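Local coordinates for protein mediator of RNA polymerase II transcription subunit 18 (Schizosaccharomyces pombe, PDB 3C0T) that serves as a Mediator complex subunit, a coactivator that relays signals from gene-specific regulatory proteins to the basal RNA polymerase II transcription machinery, at residues Glu34-Lys42 against Thr110-Glu119; Ile62-Trp72 against Gln148-Phe156. All coordinates share one frame; numbering follows the deposited sequence.

Interaction 1: Glu34-Lys42 against Thr110-Glu119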
loop_
_atom_site.group_PDB
_atom_site.type_symbol
_atom_site.label_atom_id
_atom_site.label_comp_id
_atom_site.label_asym_id
_atom_site.label_seq_id
_atom_site.Cartn_x
_atom_site.Cartn_y
_atom_site.Cartn_z
ATOM N N GLU A 34 9.129 2.154 1.727
ATOM C CA GLU A 34 8.654 3.371 1.068
ATOM C C GLU A 34 8.199 4.462 2.032
ATOM O O GLU A 34 7.679 4.176 3.114
ATOM C CB GLU A 34 7.474 3.033 0.140
ATOM C CG GLU A 34 7.708 1.836 -0.772
ATOM C CD GLU A 34 6.433 1.327 -1.438
ATOM O OE1 GLU A 34 5.343 1.399 -0.818
ATOM O OE2 GLU A 34 6.525 0.825 -2.578
ATOM N N PHE A 35 8.393 5.712 1.629
ATOM C CA PHE A 35 7.950 6.841 2.432
ATOM C C PHE A 35 6.776 7.443 1.657
ATOM O O PHE A 35 6.917 7.810 0.485
ATOM C CB PHE A 35 9.060 7.884 2.583
ATOM C CG PHE A 35 8.861 8.808 3.748
ATOM C CD1 PHE A 35 9.598 8.646 4.921
ATOM C CD2 PHE A 35 7.908 9.817 3.694
ATOM C CE1 PHE A 35 9.385 9.479 6.029
ATOM C CE2 PHE A 35 7.684 10.657 4.798
ATOM C CZ PHE A 35 8.426 10.484 5.966
ATOM N N TRP A 36 5.617 7.518 2.304
ATOM C CA TRP A 36 4.421 8.065 1.678
ATOM C C TRP A 36 3.985 9.348 2.353
ATOM O O TRP A 36 3.921 9.414 3.582
ATOM C CB TRP A 36 3.246 7.083 1.776
ATOM C CG TRP A 36 3.352 5.870 0.920
ATOM C CD1 TRP A 36 4.060 4.734 1.192
ATOM C CD2 TRP A 36 2.727 5.659 -0.356
ATOM N NE1 TRP A 36 3.912 3.835 0.172
ATOM C CE2 TRP A 36 3.098 4.371 -0.791
ATOM C CE3 TRP A 36 1.888 6.434 -1.171
ATOM C CZ2 TRP A 36 2.660 3.828 -2.009
ATOM C CZ3 TRP A 36 1.451 5.898 -2.388
ATOM C CH2 TRP A 36 1.837 4.602 -2.791
ATOM N N VAL A 37 3.684 10.364 1.550
ATOM C CA VAL A 37 3.180 11.629 2.080
ATOM C C VAL A 37 1.909 11.895 1.270
ATOM O O VAL A 37 1.911 11.819 0.036
ATOM C CB VAL A 37 4.199 12.803 1.915
ATOM C CG1 VAL A 37 5.599 12.315 2.221
ATOM C CG2 VAL A 37 4.132 13.379 0.520
ATOM N N VAL A 38 0.817 12.174 1.967
ATOM C CA VAL A 38 -0.453 12.411 1.305
ATOM C C VAL A 38 -0.878 13.873 1.390
ATOM O O VAL A 38 -0.746 14.501 2.436
ATOM C CB VAL A 38 -1.541 11.508 1.928
ATOM C CG1 VAL A 38 -2.864 11.696 1.206
ATOM C CG2 VAL A 38 -1.095 10.052 1.870
ATOM N N TYR A 39 -1.379 14.403 0.275
ATOM C CA TYR A 39 -1.837 15.791 0.195
ATOM C C TYR A 39 -3.297 15.862 -0.213
ATOM O O TYR A 39 -3.749 15.138 -1.100
ATOM C CB TYR A 39 -1.017 16.588 -0.820
ATOM C CG TYR A 39 0.348 16.982 -0.324
ATOM C CD1 TYR A 39 1.404 16.073 -0.331
ATOM C CD2 TYR A 39 0.583 18.263 0.174
ATOM C CE1 TYR A 39 2.662 16.429 0.145
ATOM C CE2 TYR A 39 1.840 18.629 0.655
ATOM C CZ TYR A 39 2.870 17.705 0.636
ATOM O OH TYR A 39 4.112 18.052 1.110
ATOM N N ARG A 40 -4.035 16.752 0.432
ATOM C CA ARG A 40 -5.449 16.905 0.128
ATOM C C ARG A 40 -5.692 18.296 -0.436
ATOM O O ARG A 40 -4.914 19.219 -0.184
ATOM C CB ARG A 40 -6.270 16.727 1.401
ATOM C CG ARG A 40 -5.956 17.784 2.422
ATOM C CD ARG A 40 -6.707 17.583 3.703
ATOM N NE ARG A 40 -6.386 18.664 4.627
ATOM C CZ ARG A 40 -6.893 18.787 5.848
ATOM N NH1 ARG A 40 -6.538 19.812 6.611
ATOM N NH2 ARG A 40 -7.754 17.884 6.305
ATOM N N PRO A 41 -6.776 18.463 -1.209
ATOM C CA PRO A 41 -7.106 19.765 -1.798
ATOM C C PRO A 41 -7.209 20.833 -0.713
ATOM O O PRO A 41 -7.765 20.583 0.354
ATOM C CB PRO A 41 -8.437 19.494 -2.488
ATOM C CG PRO A 41 -8.284 18.063 -2.930
ATOM C CD PRO A 41 -7.699 17.420 -1.694
ATOM N N LYS A 42 -6.667 22.014 -0.990
ATOM C CA LYS A 42 -6.679 23.127 -0.037
ATOM C C LYS A 42 -7.981 23.937 -0.102
ATOM O O LYS A 42 -9.084 23.393 0.021
ATOM C CB LYS A 42 -5.487 24.051 -0.321
ATOM C CG LYS A 42 -5.136 25.025 0.791
ATOM C CD LYS A 42 -3.995 25.952 0.361
ATOM C CE LYS A 42 -2.739 25.172 -0.024
ATOM N NZ LYS A 42 -1.622 26.053 -0.479
ATOM N N THR A 110 7.174 18.127 -3.437
ATOM C CA THR A 110 6.317 18.516 -2.326
ATOM C C THR A 110 5.769 19.929 -2.468
ATOM O O THR A 110 4.566 20.156 -2.341
ATOM C CB THR A 110 7.103 18.412 -1.001
ATOM O OG1 THR A 110 7.084 17.053 -0.557
ATOM C CG2 THR A 110 6.521 19.329 0.069
ATOM N N GLU A 111 6.660 20.879 -2.724
ATOM C CA GLU A 111 6.265 22.271 -2.863
ATOM C C GLU A 111 5.467 22.522 -4.131
ATOM O O GLU A 111 4.590 23.387 -4.162
ATOM C CB GLU A 111 7.509 23.154 -2.814
ATOM C CG GLU A 111 8.258 22.993 -1.492
ATOM C CD GLU A 111 9.611 23.683 -1.458
ATOM O OE1 GLU A 111 10.271 23.622 -0.396
ATOM O OE2 GLU A 111 10.016 24.280 -2.483
ATOM N N PHE A 112 5.756 21.759 -5.180
ATOM C CA PHE A 112 5.028 21.924 -6.428
ATOM C C PHE A 112 3.566 21.547 -6.241
ATOM O O PHE A 112 2.675 22.214 -6.768
ATOM C CB PHE A 112 5.616 21.049 -7.531
ATOM C CG PHE A 112 4.965 21.253 -8.868
ATOM C CD1 PHE A 112 5.426 22.235 -9.740
ATOM C CD2 PHE A 112 3.870 20.483 -9.246
ATOM C CE1 PHE A 112 4.807 22.444 -10.971
ATOM C CE2 PHE A 112 3.244 20.683 -10.472
ATOM C CZ PHE A 112 3.713 21.666 -11.338
ATOM N N VAL A 113 3.313 20.474 -5.497
ATOM C CA VAL A 113 1.935 20.053 -5.289
ATOM C C VAL A 113 1.191 21.052 -4.409
ATOM O O VAL A 113 -0.022 21.216 -4.545
ATOM C CB VAL A 113 1.843 18.637 -4.668
ATOM C CG1 VAL A 113 2.779 17.680 -5.408
ATOM C CG2 VAL A 113 2.161 18.693 -3.197
ATOM N N GLU A 114 1.906 21.719 -3.507
ATOM C CA GLU A 114 1.265 22.716 -2.653
ATOM C C GLU A 114 0.876 23.892 -3.541
ATOM O O GLU A 114 -0.172 24.505 -3.345
ATOM C CB GLU A 114 2.208 23.186 -1.541
ATOM C CG GLU A 114 2.647 22.074 -0.611
ATOM C CD GLU A 114 3.542 22.557 0.519
ATOM O OE1 GLU A 114 4.494 23.322 0.247
ATOM O OE2 GLU A 114 3.300 22.159 1.680
ATOM N N LYS A 115 1.724 24.199 -4.522
ATOM C CA LYS A 115 1.443 25.291 -5.446
ATOM C C LYS A 115 0.176 25.006 -6.241
ATOM O O LYS A 115 -0.567 25.921 -6.589
ATOM C CB LYS A 115 2.600 25.496 -6.417
ATOM C CG LYS A 115 3.562 26.607 -6.036
ATOM C CD LYS A 115 4.410 26.253 -4.824
ATOM C CE LYS A 115 5.535 27.271 -4.645
ATOM N NZ LYS A 115 6.475 26.896 -3.552
ATOM N N MET A 116 -0.064 23.733 -6.535
ATOM C CA MET A 116 -1.252 23.335 -7.281
ATOM C C MET A 116 -2.514 23.498 -6.448
ATOM O O MET A 116 -3.618 23.294 -6.949
ATOM C CB MET A 116 -1.147 21.876 -7.721
ATOM C CG MET A 116 -0.114 21.598 -8.790
ATOM S SD MET A 116 -0.271 19.895 -9.362
ATOM C CE MET A 116 0.834 19.072 -8.222
ATOM N N GLY A 117 -2.353 23.839 -5.174
ATOM C CA GLY A 117 -3.508 24.010 -4.311
ATOM C C GLY A 117 -3.770 22.847 -3.366
ATOM O O GLY A 117 -4.924 22.531 -3.068
ATOM N N TYR A 118 -2.712 22.202 -2.886
ATOM C CA TYR A 118 -2.884 21.083 -1.968
ATOM C C TYR A 118 -2.140 21.338 -0.670
ATOM O O TYR A 118 -1.157 22.072 -0.648
ATOM C CB TYR A 118 -2.364 19.780 -2.580
ATOM C CG TYR A 118 -3.144 19.268 -3.770
ATOM C CD1 TYR A 118 -2.983 19.834 -5.035
ATOM C CD2 TYR A 118 -4.037 18.204 -3.633
ATOM C CE1 TYR A 118 -3.691 19.346 -6.138
ATOM C CE2 TYR A 118 -4.753 17.710 -4.727
ATOM C CZ TYR A 118 -4.574 18.285 -5.975
ATOM O OH TYR A 118 -5.276 17.796 -7.050
ATOM N N GLU A 119 -2.611 20.728 0.411
ATOM C CA GLU A 119 -1.948 20.881 1.694
ATOM C C GLU A 119 -1.671 19.513 2.310
ATOM O O GLU A 119 -2.406 18.553 2.085
ATOM C CB GLU A 119 -2.800 21.730 2.647
ATOM C CG GLU A 119 -4.167 21.149 2.958
ATOM C CD GLU A 119 -4.995 22.043 3.875
ATOM O OE1 GLU A 119 -6.097 21.612 4.287
ATOM O OE2 GLU A 119 -4.550 23.173 4.180
#

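Interaction 2: Ile62-Trp72 against Gln148-Phe156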
loop_
_atom_site.group_PDB
_atom_site.type_symbol
_atom_site.label_atom_id
_atom_site.label_comp_id
_atom_site.label_asym_id
_atom_site.label_seq_id
_atom_site.Cartn_x
_atom_site.Cartn_y
_atom_site.Cartn_z
ATOM N N ILE A 62 12.624 4.732 -0.237
ATOM C CA ILE A 62 13.739 5.116 0.619
ATOM C C ILE A 62 14.751 4.003 0.786
ATOM O O ILE A 62 15.777 4.175 1.437
ATOM C CB ILE A 62 13.257 5.609 2.002
ATOM C CG1 ILE A 62 12.261 4.628 2.609
ATOM C CG2 ILE A 62 12.632 6.986 1.854
ATOM C CD1 ILE A 62 11.723 5.070 3.956
ATOM N N GLU A 63 14.461 2.859 0.180
ATOM C CA GLU A 63 15.360 1.715 0.229
ATOM C C GLU A 63 16.658 2.112 -0.475
ATOM O O GLU A 63 17.711 1.515 -0.248
ATOM C CB GLU A 63 14.703 0.520 -0.473
ATOM C CG GLU A 63 15.620 -0.644 -0.806
ATOM C CD GLU A 63 16.282 -1.252 0.413
ATOM O OE1 GLU A 63 16.888 -2.335 0.270
ATOM O OE2 GLU A 63 16.209 -0.652 1.507
ATOM N N SER A 64 16.565 3.141 -1.319
ATOM C CA SER A 64 17.706 3.656 -2.073
ATOM C C SER A 64 18.094 5.062 -1.605
ATOM O O SER A 64 18.135 6.005 -2.404
ATOM C CB SER A 64 17.372 3.699 -3.571
ATOM O OG SER A 64 16.351 4.646 -3.842
ATOM N N HIS A 65 18.380 5.193 -0.310
ATOM C CA HIS A 65 18.766 6.477 0.277
ATOM C C HIS A 65 19.701 6.320 1.467
ATOM O O HIS A 65 19.738 5.269 2.113
ATOM C CB HIS A 65 17.533 7.249 0.753
ATOM C CG HIS A 65 16.875 8.062 -0.312
ATOM N ND1 HIS A 65 17.523 9.084 -0.972
ATOM C CD2 HIS A 65 15.623 8.012 -0.827
ATOM C CE1 HIS A 65 16.699 9.626 -1.851
ATOM N NE2 HIS A 65 15.540 8.994 -1.784
ATOM N N ASP A 66 20.448 7.383 1.750
ATOM C CA ASP A 66 21.357 7.407 2.886
ATOM C C ASP A 66 20.527 7.987 4.018
ATOM O O ASP A 66 20.062 9.125 3.921
ATOM C CB ASP A 66 22.547 8.337 2.630
ATOM C CG ASP A 66 23.330 7.966 1.387
ATOM O OD1 ASP A 66 24.356 8.635 1.117
ATOM O OD2 ASP A 66 22.923 7.014 0.680
ATOM N N GLU A 67 20.327 7.215 5.079
ATOM C CA GLU A 67 19.544 7.703 6.205
ATOM C C GLU A 67 20.235 8.939 6.765
ATOM O O GLU A 67 19.647 9.709 7.524
ATOM C CB GLU A 67 19.438 6.629 7.283
ATOM C CG GLU A 67 20.702 6.424 8.084
ATOM C CD GLU A 67 20.543 5.339 9.122
ATOM O OE1 GLU A 67 21.408 5.249 10.019
ATOM O OE2 GLU A 67 19.555 4.574 9.033
ATOM N N THR A 68 21.493 9.116 6.369
ATOM C CA THR A 68 22.309 10.246 6.798
ATOM C C THR A 68 22.040 11.482 5.936
ATOM O O THR A 68 22.300 12.609 6.361
ATOM C CB THR A 68 23.816 9.894 6.724
ATOM O OG1 THR A 68 24.139 9.438 5.403
ATOM C CG2 THR A 68 24.159 8.798 7.725
ATOM N N ASP A 69 21.520 11.258 4.728
ATOM C CA ASP A 69 21.201 12.339 3.790
ATOM C C ASP A 69 20.232 13.315 4.451
ATOM O O ASP A 69 19.048 13.010 4.623
ATOM C CB ASP A 69 20.558 11.769 2.520
ATOM C CG ASP A 69 20.402 12.810 1.422
ATOM O OD1 ASP A 69 20.114 13.983 1.744
ATOM O OD2 ASP A 69 20.555 12.449 0.234
ATOM N N THR A 70 20.743 14.489 4.813
ATOM C CA THR A 70 19.946 15.519 5.474
ATOM C C THR A 70 18.689 15.922 4.698
ATOM O O THR A 70 17.645 16.197 5.292
ATOM C CB THR A 70 20.800 16.786 5.752
ATOM O OG1 THR A 70 21.303 17.313 4.517
ATOM C CG2 THR A 70 21.977 16.446 6.661
ATOM N N GLU A 71 18.789 15.958 3.373
ATOM C CA GLU A 71 17.650 16.327 2.542
ATOM C C GLU A 71 17.429 15.336 1.408
ATOM O O GLU A 71 17.647 15.634 0.232
ATOM C CB GLU A 71 17.838 17.749 2.008
ATOM C CG GLU A 71 17.495 18.813 3.047
ATOM C CD GLU A 71 18.073 20.176 2.721
ATOM O OE1 GLU A 71 17.874 20.660 1.584
ATOM O OE2 GLU A 71 18.725 20.768 3.612
ATOM N N TRP A 72 16.987 14.147 1.796
ATOM C CA TRP A 72 16.713 13.056 0.878
ATOM C C TRP A 72 15.511 13.355 -0.013
ATOM O O TRP A 72 15.489 12.966 -1.175
ATOM C CB TRP A 72 16.426 11.784 1.671
ATOM C CG TRP A 72 15.252 11.952 2.606
ATOM C CD1 TRP A 72 15.264 12.521 3.849
ATOM C CD2 TRP A 72 13.883 11.614 2.335
ATOM N NE1 TRP A 72 13.990 12.561 4.367
ATOM C CE2 TRP A 72 13.123 12.012 3.459
ATOM C CE3 TRP A 72 13.224 11.018 1.249
ATOM C CZ2 TRP A 72 11.735 11.829 3.529
ATOM C CZ3 TRP A 72 11.847 10.838 1.319
ATOM C CH2 TRP A 72 11.118 11.244 2.451
ATOM N N GLN A 148 10.305 11.314 13.377
ATOM C CA GLN A 148 10.368 12.758 13.151
ATOM C C GLN A 148 9.737 13.007 11.775
ATOM O O GLN A 148 10.064 12.316 10.810
ATOM C CB GLN A 148 11.824 13.227 13.136
ATOM C CG GLN A 148 12.056 14.602 13.736
ATOM C CD GLN A 148 12.073 14.570 15.258
ATOM O OE1 GLN A 148 11.098 14.165 15.899
ATOM N NE2 GLN A 148 13.190 14.997 15.845
ATOM N N GLN A 149 8.846 13.986 11.672
ATOM C CA GLN A 149 8.198 14.248 10.395
ATOM C C GLN A 149 9.174 14.394 9.222
ATOM O O GLN A 149 10.161 15.116 9.312
ATOM C CB GLN A 149 7.304 15.487 10.490
ATOM C CG GLN A 149 6.564 15.788 9.193
ATOM C CD GLN A 149 5.384 16.725 9.388
ATOM O OE1 GLN A 149 4.415 16.387 10.071
ATOM N NE2 GLN A 149 5.461 17.908 8.785
ATOM N N ARG A 150 8.878 13.690 8.129
ATOM C CA ARG A 150 9.680 13.697 6.905
ATOM C C ARG A 150 11.106 13.204 7.128
ATOM O O ARG A 150 12.028 13.572 6.392
ATOM C CB ARG A 150 9.698 15.102 6.287
ATOM C CG ARG A 150 9.859 15.135 4.753
ATOM C CD ARG A 150 8.797 14.286 4.035
ATOM N NE ARG A 150 7.455 14.567 4.536
ATOM C CZ ARG A 150 6.734 15.636 4.215
ATOM N NH1 ARG A 150 7.217 16.542 3.373
ATOM N NH2 ARG A 150 5.535 15.807 4.749
ATOM N N SER A 151 11.283 12.354 8.137
ATOM C CA SER A 151 12.596 11.801 8.452
ATOM C C SER A 151 12.695 10.320 8.086
ATOM O O SER A 151 11.784 9.540 8.348
ATOM C CB SER A 151 12.898 11.978 9.944
ATOM O OG SER A 151 14.119 11.349 10.299
ATOM N N ILE A 152 13.810 9.939 7.474
ATOM C CA ILE A 152 14.035 8.553 7.095
ATOM C C ILE A 152 15.058 7.928 8.040
ATOM O O ILE A 152 15.532 6.813 7.812
ATOM C CB ILE A 152 14.557 8.441 5.655
ATOM C CG1 ILE A 152 15.845 9.252 5.502
ATOM C CG2 ILE A 152 13.495 8.919 4.685
ATOM C CD1 ILE A 152 16.481 9.143 4.132
ATOM N N LYS A 153 15.402 8.652 9.101
ATOM C CA LYS A 153 16.359 8.139 10.072
ATOM C C LYS A 153 15.638 7.282 11.107
ATOM O O LYS A 153 14.697 7.741 11.765
ATOM C CB LYS A 153 17.096 9.287 10.786
ATOM C CG LYS A 153 17.922 10.175 9.862
ATOM C CD LYS A 153 18.862 11.103 10.632
ATOM C CE LYS A 153 18.116 11.969 11.644
ATOM N NZ LYS A 153 17.050 12.800 11.008
ATOM N N PRO A 154 16.049 6.012 11.243
ATOM C CA PRO A 154 15.405 5.139 12.224
ATOM C C PRO A 154 15.477 5.766 13.620
ATOM O O PRO A 154 16.299 6.655 13.876
ATOM C CB PRO A 154 16.207 3.847 12.103
ATOM C CG PRO A 154 16.500 3.800 10.627
ATOM C CD PRO A 154 16.931 5.236 10.350
ATOM N N PRO A 155 14.631 5.295 14.545
ATOM C CA PRO A 155 13.648 4.229 14.323
ATOM C C PRO A 155 12.318 4.669 13.711
ATOM O O PRO A 155 11.995 5.858 13.680
ATOM C CB PRO A 155 13.448 3.677 15.723
ATOM C CG PRO A 155 13.458 4.959 16.543
ATOM C CD PRO A 155 14.639 5.720 15.957
ATOM N N PHE A 156 11.559 3.690 13.218
ATOM C CA PHE A 156 10.225 3.926 12.672
ATOM C C PHE A 156 9.351 3.174 13.659
ATOM O O PHE A 156 9.700 2.059 14.060
ATOM C CB PHE A 156 10.054 3.308 11.282
ATOM C CG PHE A 156 11.040 3.803 10.273
ATOM C CD1 PHE A 156 11.487 5.120 10.305
ATOM C CD2 PHE A 156 11.525 2.954 9.288
ATOM C CE1 PHE A 156 12.409 5.583 9.372
ATOM C CE2 PHE A 156 12.442 3.405 8.352
ATOM C CZ PHE A 156 12.887 4.721 8.392
#

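Interaction 1: Glu34-Lys42 against Thr110-Glu119
Arg40 and Glu119 face each other as an antiparallel hydrogen-bonded pair, Arg40 N to Glu119 O at 2.9 Å and Glu119 N to Arg40 O at 2.8 Å. Pro41 and Tyr118 follow as a non-hydrogen-bonded pair, a position where the missing N-H of proline costs the ladder nothing. Beyond them Lys42 N reaches Gly117 O at 2.8 Å; Gly117, with positive phi, is where the chain leaves helix 110-115 and turns into the strand. On one side of the ladder Tyr39 leans down to the helix. With CG anti to the carbonyl carbon (chi1 -76°), its ring is laid under Val113, whose CG2 stands 3.7 Å from the ring centroid and only 7° off the normal, a CH-pi contact. Farther out, Thr110 CG2 abuts the Tyr39 hydroxyl oxygen, while Glu114 CG lies 3.8 Å from Tyr39 CE2. The other side of the ladder carries charge. Arg40 and Glu119 both send extended chains to it, and the single oxygen Glu119 OE1 receives Arg40 NE and Arg40 NH1, each at 3.0 Å. Both bonds are bent and weak, yet together they make a salt bridge that ties the cross-strand neighbours beside their backbone bonds. Tyr118 CE2 lies 4.0 Å from Pro41 CG. Helix 110-115 runs alongside strand 34-41, their axes 12° apart, while this strand sits between strands 56-61 and 118-133 and its Pro41 end packs on Ser54 and Trp55.

Interaction 2: Ile62-Trp72 against Gln148-Phe156
Trp72 NE1 donates to Arg150 O at 3.0 Å, the oxygen lying close to the indole plane but the donor tilted 34° from the carbonyl plane. The bond joins two irregular loops at one end of an antiparallel barrel, and its acceptor belongs to the type II beta turn Gln148-Ser151. The indole then serves as a floor for Ile152. With CG1 between the backbone N and the carbonyl carbon (chi1 57°), both branches of the isoleucine come down on the ring system: CG2 is 3.5 Å from the centroid of the six-membered ring, a CH-pi contact over the face, while Ile152 CD1 rests 3.4 Å from Trp72 CG. Ile62 CG2 meets that same Ile152 CG2 at 3.5 Å, and His65 CB and the carbonyl oxygen of Asp66 touch CD1, so the buried side chain is enclosed by the facing loop. The aliphatic part of Arg150 crosses the indole at about a right angle, CD 3.9 Å from Trp72 CZ2, before its guanidinium turns away to a salt bridge with Glu123. A leucine in place of Trp72 would probably leave Arg150 O without its indole donor and Ile152 without the flat surface beneath its methyl groups. Nearer the surface, Glu67, in the type I turn Asp66-Asp69, extends its carboxylate so that OE2 lies against the Pro154 ring. Segment 148-156 is braced from within by an ST turn, Ser151 OG accepting Lys153 N at 3.2 Å.

Overall arrangement
The segments alternate along the chain: 34-42, 62-72, 110-119, then 148-156, so the two interactions cross. Their centres lie about 19 Å apart, each near the periphery of the same antiparallel barrel, whose strands 27-41 and 118-133 pair with each other. Interaction 1 stitches the far end of that pair to helix 109-115; interaction 2 joins the loops that follow strands 56-61 and 136-146. They meet chiefly through Phe35, whose ring packs on Trp72, with CG 3.6 Å from Trp72 CH2, and also touches Arg150 and Ser151; Val37 CG1 also packs against Arg150 NE. Strand 27-41 thus runs from one contact to the other, linking loops and helix of one Med18 domain, a member of the CYTH clan.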